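Long-range contacts in putative alcohol dehydrogenase (Sinorhizobium meliloti, PDB 4J6F), which probably acts as an alcohol dehydrogenase of the medium-chain dehydrogenase/reductase family, oxidising alcohols with a nicotinamide cofactor: residues M135-I140 against T187-Y192; V175-L180 against Y342-K347; L199-L204 against E324-S329; G207-V212 against P274-A279; I224-A229 against K346-L351. All blocks are in the same frame, centred on the assembly; numbering follows the deposited sequence.

Interaction 1. Residues M135-I140 against T187-Y192; sequences MVDFSI and TFCCAY
With chi1 at 177°, Cys189 carries its SG trans to its own backbone N and aims the sulfur at Phe138, whose ring, at chi1 79°, is swung between the backbone N and the carbonyl carbon so that it lies against Cys189 and Cys190. The contact joins strand 133-140, part of the GroES-like region of a medium-chain dehydrogenase fold, to helix 189-201. The strand is interrupted here by an Asx turn, Asp137 OD1 accepting from Ser139 N; the same oxygen also accepts from Ser139 OG. Phe138 N donates to Cys189 SG over 3.5 Å in a nearly straight bond (174°). A thiol suits this buried place, being small and largely apolar yet able to accept from a backbone N-H. The same sulfur lies obliquely to the Phe138 ring, 4.3 Å from its centroid. Cys190 CB stands over one ring face in a CH-pi contact, 4.2 Å from the centroid, with Cys190 SG slanting toward the rim, 3.8 Å from CZ. Tyr153 also meets this ring. On the other side of Cys189 comes Met135, present as selenomethionine; its flexible chain bends at the selenium and lays the methyl CE 3.6 Å from Cys189 CB.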
# COMPACT_ATOMS: atom_id res chain seq x y z
N MSE A 135 10.75 28.46 15.35
CA MSE A 135 9.72 27.73 14.66
C MSE A 135 9.46 26.49 15.46
O MSE A 135 10.39 25.72 15.72
CB MSE A 135 10.29 27.34 13.31
CG MSE A 135 9.20 26.79 12.41
SE MSE A 135 10.11 25.98 10.87
CE MSE A 135 9.14 24.27 10.84
N VAL A 136 8.21 26.31 15.89
CA VAL A 136 7.80 25.15 16.67
C VAL A 136 7.66 23.89 15.80
O VAL A 136 7.01 23.92 14.75
CB VAL A 136 6.45 25.41 17.34
CG1 VAL A 136 5.88 24.13 17.94
CG2 VAL A 136 6.59 26.48 18.40
N ASP A 137 8.27 22.79 16.24
CA ASP A 137 7.95 21.49 15.67
C ASP A 137 6.72 20.99 16.42
O ASP A 137 6.79 20.69 17.61
CB ASP A 137 9.12 20.52 15.85
CG ASP A 137 8.75 19.08 15.47
OD1 ASP A 137 7.60 18.82 15.07
OD2 ASP A 137 9.64 18.22 15.59
N PHE A 138 5.59 20.90 15.73
CA PHE A 138 4.33 20.57 16.39
C PHE A 138 4.25 19.12 16.92
O PHE A 138 3.32 18.79 17.66
CB PHE A 138 3.13 20.93 15.49
CG PHE A 138 2.84 19.94 14.38
CD1 PHE A 138 3.84 19.50 13.51
CD2 PHE A 138 1.55 19.45 14.20
CE1 PHE A 138 3.57 18.60 12.49
CE2 PHE A 138 1.26 18.54 13.18
CZ PHE A 138 2.27 18.12 12.31
N SER A 139 5.22 18.27 16.55
CA SER A 139 5.14 16.83 16.85
C SER A 139 5.29 16.48 18.31
O SER A 139 6.17 17.01 18.98
CB SER A 139 6.21 16.07 16.09
OG SER A 139 6.14 16.36 14.71
N ILE A 140 4.42 15.60 18.80
CA ILE A 140 4.67 14.89 20.06
C ILE A 140 4.98 13.46 19.64
O ILE A 140 4.10 12.77 19.15
CB ILE A 140 3.46 14.92 21.01
CG1 ILE A 140 2.98 16.34 21.22
CG2 ILE A 140 3.80 14.27 22.34
CD1 ILE A 140 1.54 16.42 21.71
N THR A 187 4.46 29.00 7.69
CA THR A 187 3.72 28.34 6.63
C THR A 187 4.11 26.87 6.54
O THR A 187 3.42 26.10 5.90
CB THR A 187 3.92 29.03 5.26
OG1 THR A 187 5.26 28.84 4.79
CG2 THR A 187 3.64 30.52 5.35
N PHE A 188 5.19 26.48 7.21
CA PHE A 188 5.86 25.22 6.86
C PHE A 188 5.48 23.94 7.62
O PHE A 188 5.20 22.92 6.99
CB PHE A 188 7.37 25.38 6.91
CG PHE A 188 7.92 26.30 5.85
CD1 PHE A 188 7.95 25.91 4.53
CD2 PHE A 188 8.47 27.52 6.20
CE1 PHE A 188 8.50 26.74 3.56
CE2 PHE A 188 9.01 28.36 5.24
CZ PHE A 188 9.03 27.97 3.91
N CYS A 189 5.45 23.95 8.95
CA CYS A 189 5.61 22.71 9.71
C CYS A 189 4.65 21.50 9.60
O CYS A 189 5.12 20.40 9.37
CB CYS A 189 5.72 23.07 11.19
SG CYS A 189 5.83 21.66 12.28
N CYS A 190 3.34 21.68 9.68
CA CYS A 190 2.42 20.57 9.48
C CYS A 190 2.40 20.05 8.05
O CYS A 190 2.67 18.87 7.83
CB CYS A 190 1.01 20.93 9.94
SG CYS A 190 -0.20 19.59 9.76
N ALA A 191 2.10 20.90 7.07
CA ALA A 191 1.97 20.39 5.70
C ALA A 191 3.29 19.89 5.08
O ALA A 191 3.27 18.89 4.35
CB ALA A 191 1.29 21.40 4.79
N TYR A 192 4.41 20.55 5.38
CA TYR A 192 5.69 20.18 4.76
C TYR A 192 6.32 18.96 5.43
O TYR A 192 6.98 18.15 4.77
CB TYR A 192 6.66 21.37 4.65
CG TYR A 192 6.22 22.40 3.62
CD1 TYR A 192 5.07 23.17 3.81
CD2 TYR A 192 6.95 22.61 2.44
CE1 TYR A 192 4.65 24.10 2.87
CE2 TYR A 192 6.54 23.55 1.50
CZ TYR A 192 5.39 24.28 1.72
OH TYR A 192 4.94 25.22 0.80

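Interaction 2. Residues V175-L180 against Y342-K347; sequences VVATDL and YIEEKK
Lys346 and Asp179 meet at about a right angle. The lysine chain runs extended as far as CE and then turns at its last torsion (chi4 -67°), which presents NZ to the carboxylate. NZ lies 3.1 Å from Asp179 OD1, on the syn side but 31° out of the carboxylate plane, and a second, weak bond of 3.3 Å joins NZ to OD2. This lopsided salt bridge is in an exposed place, where a long, pliable side chain suits the reach. Leu180 slides past the lysine in the opposite direction, its CD2 4.1 Å from Lys346 NZ. Glu344 slants across Val176: its CG packs on Val176 CG1 at 3.6 Å, and its OE1 accepts from Ala177 N at 2.8 Å in an almost straight bond (170°) on the anti side.

The lysine springs from a Schellman motif that ends helix 333-344. Lys346 takes the left-handed conformation there, and the backbone N of Lys346 and of Lys347 bond back to the O of Ile343 and Tyr342. On the facing loop, which follows strand 173-175, Ala177 is the centre of an inverse gamma turn and Thr178 OG1 accepts from Leu180 N in an ST turn.

Beneath the polar groups, branched aliphatic residues fill the inner layer. Ile343 CG2 is 3.9 Å from Val176 CG1, and the same methyl lies 4.2 Å from Leu180 CD1. Leu185 and Phe188 carry this apolar layer inward from Ile343, while Leu180 O is held by Arg133 NH2.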
# COMPACT_ATOMS: atom_id res chain seq x y z
N VAL A 175 15.67 27.23 16.26
CA VAL A 175 16.19 28.46 15.72
C VAL A 175 16.61 28.13 14.30
O VAL A 175 17.48 27.29 14.08
CB VAL A 175 17.37 28.99 16.54
CG1 VAL A 175 18.03 30.17 15.84
CG2 VAL A 175 16.89 29.39 17.93
N VAL A 176 15.97 28.79 13.34
CA VAL A 176 16.25 28.54 11.93
C VAL A 176 17.13 29.64 11.32
O VAL A 176 16.78 30.82 11.35
CB VAL A 176 14.92 28.39 11.16
CG1 VAL A 176 15.18 27.87 9.75
CG2 VAL A 176 14.00 27.43 11.89
N ALA A 177 18.20 29.24 10.66
CA ALA A 177 19.13 30.20 10.10
C ALA A 177 18.57 30.70 8.79
O ALA A 177 18.93 30.24 7.72
CB ALA A 177 20.47 29.54 9.88
N THR A 178 17.67 31.67 8.90
CA THR A 178 16.98 32.24 7.74
C THR A 178 16.51 33.67 7.97
O THR A 178 16.28 34.09 9.10
CB THR A 178 15.79 31.37 7.25
OG1 THR A 178 15.13 32.03 6.17
CG2 THR A 178 14.77 31.12 8.37
N ASP A 179 16.37 34.40 6.87
CA ASP A 179 16.01 35.82 6.89
C ASP A 179 14.50 36.01 6.70
O ASP A 179 14.02 37.13 6.53
CB ASP A 179 16.79 36.57 5.80
CG ASP A 179 16.85 35.78 4.48
OD1 ASP A 179 17.53 34.72 4.43
OD2 ASP A 179 16.22 36.22 3.50
N LEU A 180 13.74 34.92 6.74
CA LEU A 180 12.30 34.98 6.56
C LEU A 180 11.58 35.60 7.75
O LEU A 180 11.98 35.44 8.90
CB LEU A 180 11.74 33.60 6.32
CG LEU A 180 12.22 32.70 5.17
CD1 LEU A 180 11.49 31.37 5.25
CD2 LEU A 180 12.05 33.32 3.78
N TYR A 342 15.98 22.34 4.34
CA TYR A 342 15.42 22.85 3.08
C TYR A 342 15.09 24.33 3.16
O TYR A 342 15.43 25.11 2.25
CB TYR A 342 14.14 22.10 2.71
CG TYR A 342 14.32 20.77 2.01
CD1 TYR A 342 15.51 20.43 1.37
CD2 TYR A 342 13.26 19.85 1.97
CE1 TYR A 342 15.65 19.20 0.73
CE2 TYR A 342 13.40 18.63 1.32
CZ TYR A 342 14.59 18.31 0.71
OH TYR A 342 14.72 17.11 0.07
N ILE A 343 14.40 24.71 4.23
CA ILE A 343 14.10 26.10 4.51
C ILE A 343 15.38 26.95 4.50
O ILE A 343 15.41 28.00 3.85
CB ILE A 343 13.37 26.27 5.85
CG1 ILE A 343 11.93 25.74 5.74
CG2 ILE A 343 13.37 27.73 6.26
CD1 ILE A 343 11.29 25.35 7.07
N GLU A 344 16.42 26.47 5.19
CA GLU A 344 17.68 27.22 5.34
C GLU A 344 18.43 27.38 4.04
O GLU A 344 18.82 28.48 3.69
CB GLU A 344 18.57 26.59 6.40
CG GLU A 344 18.06 26.84 7.81
CD GLU A 344 18.89 26.15 8.87
OE1 GLU A 344 18.84 26.54 10.06
OE2 GLU A 344 19.61 25.20 8.49
N GLU A 345 18.60 26.28 3.30
CA GLU A 345 19.25 26.29 1.99
C GLU A 345 18.37 26.92 0.91
O GLU A 345 18.76 26.98 -0.25
CB GLU A 345 19.63 24.87 1.57
CG GLU A 345 20.63 24.18 2.48
CD GLU A 345 20.62 22.66 2.35
OE1 GLU A 345 19.95 22.11 1.44
OE2 GLU A 345 21.29 21.99 3.17
N LYS A 346 17.18 27.38 1.30
CA LYS A 346 16.17 27.93 0.37
C LYS A 346 15.82 27.01 -0.82
O LYS A 346 15.63 27.49 -1.95
CB LYS A 346 16.56 29.33 -0.10
CG LYS A 346 16.44 30.40 0.98
CD LYS A 346 16.90 31.76 0.48
CE LYS A 346 17.13 32.72 1.63
NZ LYS A 346 15.88 33.09 2.36
N LYS A 347 15.72 25.71 -0.58
CA LYS A 347 15.33 24.78 -1.63
C LYS A 347 13.81 24.76 -1.76
O LYS A 347 13.28 24.32 -2.77
CB LYS A 347 15.87 23.36 -1.39
CG LYS A 347 17.39 23.27 -1.32
CD LYS A 347 17.91 21.89 -1.69
CE LYS A 347 19.41 21.96 -1.98
NZ LYS A 347 20.01 20.70 -2.52

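Interaction 3. Residues L199-L204 against E324-S329; sequences LERARL and ELHGSS
Arg201 meets the strand 324-327 with both terminal nitrogens. NH1 donates to Gly327 O at 2.8 Å, from above the carbonyl plane, with a somewhat bent N-H (149°); NH2 makes a weak bond of 3.1 Å to His326 ND1. The guanidinium stands almost upright to the imidazole, their planes 87° apart, and His326 CB lies over one of its faces. Bends at chi2 and chi3 turn the guanidinium onto the strand at His326 and Gly327. Separately, the backbone O of Arg201 lies over one face of the His326 ring, toward the rim, 3.5 Å above the plane.

Two residues on, Arg203 NH1 sits between the two oxygens of Glu324, 2.7 Å from OE2 and 2.8 Å from OE1. Both bonds are weak in angle, although guanidinium and carboxylate are nearly coplanar (22°). Glu324 in turn fixes the histidine: His326 NE2 donates to the anti lone pair of OE1 at 2.9 Å, an arrangement that would leave ND1 to accept from Arg201. Histidine, with one nitrogen for each role, suits a place between an acid and an arginine.

Farther out, a Schellman motif ends helix 189-201, with Arg203 in the left-handed conformation just beyond the helix that carries Arg201, and Ala202 O is bonded by Arg299 NE. Arg201 NH2 also bonds Leu323 O of the second subunit. Residues 324-326 form an antiparallel ladder with a strand of that subunit, so the edge strand of one Rossmann-type sheet continues into the next, the dimer interface characteristic of medium-chain alcohol dehydrogenases.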
# COMPACT_ATOMS: atom_id res chain seq x y z
N LEU A 199 6.56 11.58 0.66
CA LEU A 199 7.57 11.38 -0.38
C LEU A 199 8.63 10.36 0.01
O LEU A 199 9.22 9.71 -0.85
CB LEU A 199 8.22 12.71 -0.79
CG LEU A 199 7.26 13.69 -1.48
CD1 LEU A 199 7.98 14.95 -1.92
CD2 LEU A 199 6.53 13.05 -2.65
N GLU A 200 8.85 10.23 1.32
CA GLU A 200 9.80 9.27 1.86
C GLU A 200 9.21 7.84 1.86
O GLU A 200 9.90 6.86 1.56
CB GLU A 200 10.23 9.72 3.26
CG GLU A 200 11.50 9.08 3.80
CD GLU A 200 12.78 9.69 3.27
OE1 GLU A 200 13.82 9.49 3.93
OE2 GLU A 200 12.77 10.37 2.21
N ARG A 201 7.92 7.75 2.17
CA ARG A 201 7.22 6.47 2.23
C ARG A 201 7.06 5.86 0.85
O ARG A 201 7.11 4.65 0.68
CB ARG A 201 5.86 6.63 2.89
CG ARG A 201 5.91 6.81 4.40
CD ARG A 201 6.22 5.51 5.12
NE ARG A 201 5.28 4.48 4.71
CZ ARG A 201 4.00 4.47 5.08
NH1 ARG A 201 3.52 5.42 5.88
NH2 ARG A 201 3.20 3.51 4.63
N ALA A 202 6.85 6.72 -0.14
CA ALA A 202 6.76 6.30 -1.52
C ALA A 202 8.13 6.14 -2.18
O ALA A 202 8.21 5.74 -3.34
CB ALA A 202 5.90 7.29 -2.30
N ARG A 203 9.20 6.48 -1.45
CA ARG A 203 10.58 6.39 -1.97
C ARG A 203 10.80 7.13 -3.30
O ARG A 203 11.47 6.60 -4.19
CB ARG A 203 10.98 4.94 -2.14
CG ARG A 203 11.14 4.18 -0.84
CD ARG A 203 11.24 2.68 -1.07
NE ARG A 203 9.95 2.09 -1.43
CZ ARG A 203 9.61 1.68 -2.65
NH1 ARG A 203 8.42 1.16 -2.86
NH2 ARG A 203 10.45 1.79 -3.67
N LEU A 204 10.23 8.33 -3.43
CA LEU A 204 10.33 9.09 -4.67
C LEU A 204 11.77 9.54 -4.94
O LEU A 204 12.37 10.22 -4.11
CB LEU A 204 9.39 10.28 -4.64
CG LEU A 204 9.47 11.28 -5.80
CD1 LEU A 204 9.08 10.64 -7.12
CD2 LEU A 204 8.60 12.51 -5.52
N GLU A 324 1.68 -0.34 -4.85
CA GLU A 324 1.75 -0.10 -3.41
C GLU A 324 0.90 1.11 -3.09
O GLU A 324 0.98 2.14 -3.77
CB GLU A 324 3.16 0.24 -2.95
CG GLU A 324 4.24 -0.69 -3.44
CD GLU A 324 5.62 -0.19 -3.10
OE1 GLU A 324 5.78 0.49 -2.05
OE2 GLU A 324 6.57 -0.48 -3.87
N LEU A 325 0.09 0.98 -2.04
CA LEU A 325 -0.63 2.11 -1.47
C LEU A 325 -0.06 2.40 -0.11
O LEU A 325 0.13 1.48 0.68
CB LEU A 325 -2.10 1.75 -1.32
CG LEU A 325 -3.03 2.15 -2.45
CD1 LEU A 325 -2.57 1.57 -3.77
CD2 LEU A 325 -4.44 1.69 -2.11
N HIS A 326 0.23 3.68 0.16
CA HIS A 326 0.80 4.09 1.44
C HIS A 326 -0.04 5.16 2.07
O HIS A 326 -0.36 6.16 1.43
CB HIS A 326 2.20 4.65 1.27
CG HIS A 326 3.21 3.62 0.86
ND1 HIS A 326 3.68 2.66 1.72
CD2 HIS A 326 3.83 3.41 -0.32
CE1 HIS A 326 4.55 1.89 1.09
NE2 HIS A 326 4.66 2.33 -0.15
N GLY A 327 -0.38 4.96 3.34
CA GLY A 327 -1.00 5.99 4.15
C GLY A 327 0.00 6.47 5.17
O GLY A 327 0.76 5.67 5.71
N SER A 328 -0.02 7.77 5.45
CA SER A 328 1.02 8.42 6.24
C SER A 328 0.49 9.67 6.97
O SER A 328 -0.33 10.40 6.42
CB SER A 328 2.17 8.76 5.29
OG SER A 328 2.90 9.91 5.67
N SER A 329 0.92 9.90 8.22
CA SER A 329 0.63 11.16 8.96
C SER A 329 1.89 11.73 9.56
O SER A 329 2.71 10.99 10.11
CB SER A 329 -0.33 10.97 10.13
OG SER A 329 -1.30 10.01 9.84

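Interaction 4. Residues G207-V212 against P274-A279; sequences GETVLV and PIDVVA
With CG anti to its carbonyl carbon (chi1 -62°), Asp276 leans toward Glu208 and the start of strand 209-212. From its backbone, whose N donates to Thr209 O, the side chain leaves with CB 3.5 Å from that same carbonyl oxygen. CG comes next, 3.8 Å from Glu208 CG. At the tip, OD2 accepts from Thr209 N at 2.8 Å through its anti lone pair, in a bond close to straight (168°), while OD1 forms a salt bridge with Arg295. A short acid suits the spot, since it supplies the acceptor for an N-H lying just before the regular ladder.

From there the strands pair in parallel. Thr209 O takes a second donor, Val277 N, at 3.1 Å; Leu211 N then bonds Val277 O at 2.7 Å, and Ala279 N bonds Leu211 O at 2.7 Å. These are neighbouring strands within the six-stranded Rossmann-type sheet. Small and branched residues fit between sheet and helices: Val210, Val212, Val277 and Ala279 share the face covered by helix 218-229, whereas Leu211 and Val278 face helix 287-293, Leu211 CB lying 3.9 Å from Ile275 CG2.

The carboxylates of Glu208 and Asp276 stack with planes 21° apart, Glu208 OE2 being 4.3 Å from Asp276 OD1. Such proximity of like charges would be costly alone, but Glu208 OE1 is bonded by Ala205 N and Arg299 and Asp276 by Arg295, which probably keeps both acids ionised.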
# COMPACT_ATOMS: atom_id res chain seq x y z
N GLY A 207 14.49 12.35 -10.84
CA GLY A 207 14.08 11.95 -12.19
C GLY A 207 12.71 11.27 -12.33
O GLY A 207 12.18 11.14 -13.44
N GLU A 208 12.14 10.82 -11.21
CA GLU A 208 10.81 10.21 -11.25
C GLU A 208 9.68 11.24 -11.39
O GLU A 208 9.88 12.43 -11.12
CB GLU A 208 10.61 9.32 -10.04
CG GLU A 208 11.30 7.97 -10.17
CD GLU A 208 11.00 7.05 -8.99
OE1 GLU A 208 10.76 7.57 -7.88
OE2 GLU A 208 11.00 5.81 -9.17
N THR A 209 8.51 10.80 -11.82
CA THR A 209 7.36 11.70 -11.94
C THR A 209 6.33 11.46 -10.83
O THR A 209 5.92 10.32 -10.58
CB THR A 209 6.66 11.60 -13.31
OG1 THR A 209 7.62 11.85 -14.35
CG2 THR A 209 5.54 12.64 -13.43
N VAL A 210 5.91 12.54 -10.18
CA VAL A 210 4.85 12.43 -9.19
C VAL A 210 3.61 13.21 -9.63
O VAL A 210 3.70 14.40 -9.96
CB VAL A 210 5.34 12.84 -7.77
CG1 VAL A 210 5.99 14.21 -7.76
CG2 VAL A 210 4.20 12.76 -6.77
N LEU A 211 2.47 12.54 -9.66
CA LEU A 211 1.19 13.22 -9.90
C LEU A 211 0.58 13.62 -8.55
O LEU A 211 0.40 12.77 -7.65
CB LEU A 211 0.23 12.32 -10.68
CG LEU A 211 -1.10 12.92 -11.16
CD1 LEU A 211 -0.87 14.01 -12.20
CD2 LEU A 211 -2.00 11.84 -11.74
N VAL A 212 0.29 14.92 -8.40
CA VAL A 212 -0.17 15.47 -7.13
C VAL A 212 -1.57 16.04 -7.27
O VAL A 212 -1.78 17.04 -7.97
CB VAL A 212 0.76 16.61 -6.63
CG1 VAL A 212 0.36 17.03 -5.23
CG2 VAL A 212 2.22 16.19 -6.67
N PRO A 274 5.82 7.82 -17.96
CA PRO A 274 4.84 7.19 -17.09
C PRO A 274 4.88 7.79 -15.68
O PRO A 274 5.90 8.36 -15.26
CB PRO A 274 5.27 5.71 -17.08
CG PRO A 274 6.36 5.59 -18.09
CD PRO A 274 6.98 6.94 -18.18
N ILE A 275 3.77 7.67 -14.97
CA ILE A 275 3.65 8.22 -13.64
C ILE A 275 4.17 7.21 -12.63
O ILE A 275 3.64 6.11 -12.53
CB ILE A 275 2.18 8.58 -13.31
CG1 ILE A 275 1.63 9.58 -14.34
CG2 ILE A 275 2.06 9.12 -11.89
CD1 ILE A 275 2.41 10.88 -14.45
N ASP A 276 5.19 7.60 -11.89
CA ASP A 276 5.84 6.72 -10.93
C ASP A 276 5.10 6.72 -9.61
O ASP A 276 4.96 5.68 -8.95
CB ASP A 276 7.29 7.15 -10.72
CG ASP A 276 8.12 7.06 -12.00
OD1 ASP A 276 8.26 5.94 -12.53
OD2 ASP A 276 8.60 8.11 -12.48
N VAL A 277 4.63 7.90 -9.22
CA VAL A 277 4.03 8.10 -7.91
C VAL A 277 2.82 8.99 -8.03
O VAL A 277 2.83 9.98 -8.78
CB VAL A 277 5.02 8.75 -6.92
CG1 VAL A 277 4.30 9.09 -5.62
CG2 VAL A 277 6.22 7.84 -6.65
N VAL A 278 1.77 8.64 -7.30
CA VAL A 278 0.64 9.51 -7.14
C VAL A 278 0.61 9.92 -5.68
O VAL A 278 0.67 9.07 -4.79
CB VAL A 278 -0.67 8.81 -7.53
CG1 VAL A 278 -1.89 9.54 -6.97
CG2 VAL A 278 -0.78 8.70 -9.04
N ALA A 279 0.60 11.24 -5.46
CA ALA A 279 0.37 11.84 -4.15
C ALA A 279 -1.06 12.37 -4.18
O ALA A 279 -1.39 13.32 -4.91
CB ALA A 279 1.36 12.97 -3.90

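Interaction 5. Residues I224-A229 against K346-L351; sequences IQLARA and KKIRPL
The segment 346-351 leaves its helix end and passes beside helix 218-229, bringing the CA of Ile348 within 5.8 Å of the CA of Gln225. Gln225 grips the extended backbone at Arg349 with both ends of its amide. Its OE1 accepts from Arg349 N at 2.8 Å, the donor tilted from the carbonyl plane, and its NE2 donates to Arg349 O, also at 2.8 Å, within the amide plane and nearly straight (168°). The pair of bonds fixes the rotation of the amide, and glutamine, both donor and acceptor, suits a buried site facing a peptide. Tyr192 OH is a further, weak partner of NE2, and Leu351 CD1 packs against this nitrogen at 3.6 Å.

Ile348 covers the stem of the glutamine. With CG1 between the backbone N and the carbonyl carbon (chi1 58°), its CG2 is set anti to the carbonyl carbon, resting 3.6 Å from Gln225 CB and packing on Leu226 CD2. A water donates to Gln225 O at 2.8 Å and to Lys347 O at 3.0 Å, linking the two backbones. Ala229, with its small side chain, lets the aliphatic part of Lys347 pack alongside, while Arg349 reaches on to Asp248 O. Helix 218-229, a helix of the Rossmann-type domain, lies here with Ile224 and Ala227 turned to strand 233-238 and with Leu226 between helices 189-201 and 333-344; the segment 346-351 leads on to strand 352-357.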
# COMPACT_ATOMS: atom_id res chain seq x y z
N ILE A 224 4.72 19.59 -4.25
CA ILE A 224 5.28 20.13 -5.48
C ILE A 224 6.68 20.71 -5.25
O ILE A 224 7.62 20.41 -5.99
CB ILE A 224 4.33 21.16 -6.13
CG1 ILE A 224 3.04 20.44 -6.54
CG2 ILE A 224 4.99 21.86 -7.33
CD1 ILE A 224 1.95 21.37 -7.03
N GLN A 225 6.82 21.51 -4.20
CA GLN A 225 8.13 22.06 -3.84
C GLN A 225 9.09 20.96 -3.39
O GLN A 225 10.22 20.88 -3.89
CB GLN A 225 8.01 23.15 -2.77
CG GLN A 225 7.33 24.43 -3.22
CD GLN A 225 7.74 25.60 -2.36
OE1 GLN A 225 8.78 26.22 -2.61
NE2 GLN A 225 6.94 25.90 -1.33
N LEU A 226 8.64 20.11 -2.48
CA LEU A 226 9.51 19.06 -1.98
C LEU A 226 9.95 18.11 -3.09
O LEU A 226 11.09 17.66 -3.10
CB LEU A 226 8.88 18.33 -0.81
CG LEU A 226 8.55 19.17 0.42
CD1 LEU A 226 7.63 18.37 1.31
CD2 LEU A 226 9.78 19.59 1.20
N ALA A 227 9.07 17.82 -4.04
CA ALA A 227 9.45 17.04 -5.21
C ALA A 227 10.65 17.67 -5.94
O ALA A 227 11.62 16.99 -6.28
CB ALA A 227 8.28 16.89 -6.16
N ARG A 228 10.58 18.98 -6.16
CA ARG A 228 11.66 19.68 -6.82
C ARG A 228 12.94 19.60 -5.99
O ARG A 228 14.02 19.34 -6.52
CB ARG A 228 11.28 21.13 -7.08
CG ARG A 228 10.34 21.29 -8.25
CD ARG A 228 11.01 20.86 -9.53
NE ARG A 228 10.11 20.99 -10.67
CZ ARG A 228 10.33 20.50 -11.88
NH1 ARG A 228 11.44 19.82 -12.14
NH2 ARG A 228 9.42 20.67 -12.82
N ALA A 229 12.80 19.77 -4.68
CA ALA A 229 13.92 19.78 -3.74
C ALA A 229 14.78 18.52 -3.80
O ALA A 229 15.95 18.57 -3.45
CB ALA A 229 13.41 19.99 -2.32
N LYS A 346 17.18 27.38 1.30
CA LYS A 346 16.17 27.93 0.37
C LYS A 346 15.82 27.01 -0.82
O LYS A 346 15.63 27.49 -1.95
CB LYS A 346 16.56 29.33 -0.10
CG LYS A 346 16.44 30.40 0.98
CD LYS A 346 16.90 31.76 0.48
CE LYS A 346 17.13 32.72 1.63
NZ LYS A 346 15.88 33.09 2.36
N LYS A 347 15.72 25.71 -0.58
CA LYS A 347 15.33 24.78 -1.63
C LYS A 347 13.81 24.76 -1.76
O LYS A 347 13.28 24.32 -2.77
CB LYS A 347 15.87 23.36 -1.39
CG LYS A 347 17.39 23.27 -1.32
CD LYS A 347 17.91 21.89 -1.69
CE LYS A 347 19.41 21.96 -1.98
NZ LYS A 347 20.01 20.70 -2.52
N ILE A 348 13.11 25.21 -0.72
CA ILE A 348 11.67 25.51 -0.80
C ILE A 348 11.43 26.96 -0.34
O ILE A 348 12.30 27.54 0.30
CB ILE A 348 10.80 24.55 0.04
CG1 ILE A 348 11.23 24.57 1.51
CG2 ILE A 348 10.83 23.16 -0.57
CD1 ILE A 348 10.43 23.67 2.43
N ARG A 349 10.27 27.52 -0.67
CA ARG A 349 9.95 28.90 -0.30
C ARG A 349 8.55 29.07 0.34
O ARG A 349 7.64 28.28 0.07
CB ARG A 349 10.17 29.85 -1.49
CG ARG A 349 9.28 29.61 -2.70
CD ARG A 349 9.54 30.63 -3.79
NE ARG A 349 8.65 30.47 -4.95
CZ ARG A 349 7.48 31.10 -5.10
NH1 ARG A 349 7.04 31.92 -4.16
NH2 ARG A 349 6.74 30.90 -6.19
N PRO A 350 8.38 30.09 1.20
CA PRO A 350 7.08 30.22 1.87
C PRO A 350 5.99 30.68 0.92
O PRO A 350 6.24 31.50 0.04
CB PRO A 350 7.35 31.30 2.92
CG PRO A 350 8.39 32.16 2.29
CD PRO A 350 9.27 31.22 1.50
N LEU A 351 4.79 30.15 1.09
CA LEU A 351 3.66 30.53 0.26
C LEU A 351 2.59 31.19 1.12
O LEU A 351 1.73 30.52 1.70
CB LEU A 351 3.11 29.31 -0.47
CG LEU A 351 4.16 28.54 -1.26
CD1 LEU A 351 3.62 27.20 -1.73
CD2 LEU A 351 4.66 29.39 -2.42
O HOH W 1 10.92 23.57 -4.51

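Overall arrangement
Interactions 1, 2 and 5 adjoin around Phe188, Tyr192 and the end of helix 333-344. Phe188 CD2 touches Ile343 CD1 at 3.7 Å, linking 1 to 2; Phe188 CZ lies 3.5 Å from Pro350 N, linking 1 to 5; and 2 and 5 share Lys346 and Lys347. Interactions 3 and 4, with centres about 12 Å apart, both reach the Rossmann-type sheet and meet where Leu204 CD2 packs on Val210 CG1 at 3.8 Å. Interaction 5 joins the two groups, through Ala227 to interaction 4 and Leu226 to interaction 3. A glycerol, probably from the crystallisation liquor, bonds Asp137 in interaction 1; interaction 3 reaches the second subunit.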